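Local coordinates for glutathione S-transferase (Sulfitobacter, PDB 4GF0), which probably acts as a glutathione transferase, binding glutathione and, as the family does, conjugating it to electrophilic substrates, at the interface of chains A and B. Residues are numbered along the deposited sequence; one frame, centred on the assembly and turned at random. Chains: chain A/B, Glutathione S-transferase.

The interface of chains A and B. Residues chain A 103-104, 108, 119; chain B 67, 103-104, 108, 119.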
# COMPACT_ATOMS: atom_id res chain seq x y z
N ALA A 103 1.00 -1.83 4.45
CA ALA A 103 0.12 -0.78 3.93
C ALA A 103 -1.36 -1.11 4.03
O ALA A 103 -2.18 -0.22 4.30
CB ALA A 103 0.48 -0.45 2.47
N SER A 104 -1.72 -2.37 3.81
CA SER A 104 -3.12 -2.77 3.67
C SER A 104 -3.71 -3.39 4.93
O SER A 104 -4.95 -3.43 5.10
CB SER A 104 -3.26 -3.78 2.52
OG SER A 104 -2.56 -4.99 2.81
N VAL A 108 -3.30 -0.38 8.73
CA VAL A 108 -4.75 -0.22 8.77
C VAL A 108 -5.33 -0.62 10.13
O VAL A 108 -6.21 0.08 10.65
CB VAL A 108 -5.43 -0.99 7.62
CG1 VAL A 108 -6.95 -1.07 7.83
CG2 VAL A 108 -5.10 -0.34 6.27
N TRP A 119 -14.23 5.47 8.91
CA TRP A 119 -15.10 4.39 8.46
C TRP A 119 -16.42 4.30 9.22
O TRP A 119 -17.29 3.51 8.85
CB TRP A 119 -14.37 3.04 8.56
CG TRP A 119 -13.06 3.02 7.86
CD1 TRP A 119 -12.87 2.93 6.51
CD2 TRP A 119 -11.76 3.09 8.46
NE1 TRP A 119 -11.51 2.96 6.23
CE2 TRP A 119 -10.82 3.04 7.41
CE3 TRP A 119 -11.31 3.19 9.77
CZ2 TRP A 119 -9.43 3.10 7.64
CZ3 TRP A 119 -9.94 3.23 10.00
CH2 TRP A 119 -9.02 3.19 8.94
N GLU B 67 0.06 -10.74 -1.83
CA GLU B 67 -0.22 -9.30 -1.92
C GLU B 67 -0.27 -8.84 -3.37
O GLU B 67 0.74 -8.85 -4.07
CB GLU B 67 0.76 -8.43 -1.12
CG GLU B 67 0.82 -8.74 0.37
CD GLU B 67 -0.48 -8.42 1.11
OE1 GLU B 67 -1.23 -7.52 0.68
OE2 GLU B 67 -0.73 -9.06 2.15
N ALA B 103 -4.58 -0.20 -2.23
CA ALA B 103 -4.33 -1.23 -1.21
C ALA B 103 -4.70 -0.76 0.19
O ALA B 103 -5.23 -1.54 1.00
CB ALA B 103 -2.86 -1.66 -1.23
N SER B 104 -4.42 0.51 0.49
CA SER B 104 -4.47 1.01 1.86
C SER B 104 -5.74 1.79 2.17
O SER B 104 -6.10 1.96 3.34
CB SER B 104 -3.27 1.92 2.14
OG SER B 104 -3.32 3.07 1.31
N VAL B 108 -9.64 -0.96 1.39
CA VAL B 108 -9.94 -0.95 2.81
C VAL B 108 -11.34 -0.41 3.10
O VAL B 108 -12.10 -0.98 3.89
CB VAL B 108 -8.87 -0.16 3.60
CG1 VAL B 108 -9.29 0.02 5.07
CG2 VAL B 108 -7.53 -0.89 3.52
N TRP B 119 -12.21 -5.49 12.54
CA TRP B 119 -11.82 -4.34 13.35
C TRP B 119 -12.77 -3.98 14.47
O TRP B 119 -12.48 -3.08 15.26
CB TRP B 119 -11.64 -3.11 12.46
CG TRP B 119 -10.69 -3.29 11.33
CD1 TRP B 119 -9.32 -3.32 11.39
CD2 TRP B 119 -11.03 -3.45 9.94
NE1 TRP B 119 -8.80 -3.49 10.13
CE2 TRP B 119 -9.82 -3.58 9.23
CE3 TRP B 119 -12.25 -3.51 9.25
CZ2 TRP B 119 -9.79 -3.75 7.83
CZ3 TRP B 119 -12.21 -3.68 7.87
CH2 TRP B 119 -10.99 -3.80 7.17
O HOH W 1 -2.22 -5.25 -0.25
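Two side chains, one from each chain, grip the oxygen of water 1. The carboxylate oxygen OE1 of B:Glu67 lies 2.6 Å from the oxygen of water 1. The hydroxyl OG of A:Ser104 is a looser partner, 3.1 Å from the oxygen of water 1. The two side chains are too far apart to bond directly, so the water joins them. OG sits in the crowded position between its own backbone N and carbonyl carbon (chi1 65°). The chain of B:Glu67 bends at chi2 (-66°) as it brings its carboxylate to the water. B:Glu67 also lines the glutathione pocket, so the bridge may link the partner's helix to the rim of the glutathione site. Its positive phi (81°) fits the strained residue typical of this place in glutathione transferases.

This patch belongs to the two-fold dimer interface, where helix 89-111 of one chain crosses its copy. The dimer is the usual form in this family. At the crossing, small residues let the backbones come close. The carbonyl O of A:Ala103 is 3.2 Å from CB of B:Ser104, and the exchanged pair packs alike. This is close packing, without a direct polar bond.

Farther along, A:Val108 and B:Val108 meet tip to tip, CG2 against CG2 at 3.7 Å. CG1 of each valine is anti to the backbone N and turns to the partner's indole. The two indoles are nearly parallel, with the valine pair lying between their planes. Each CG1 comes in obliquely from beyond the outline of the ring, off to one face; it does not lie over the ring. An alanine in place of A:Val108 would probably loosen this apolar cluster, losing both the methyl-to-methyl contact and the support of the B:Trp119 ring. CG1 of A:Val108 touches that ring along its NE1, CE2 and CZ2 side, 3.8 Å from NE1 of B:Trp119 and 3.9 Å from its CZ2.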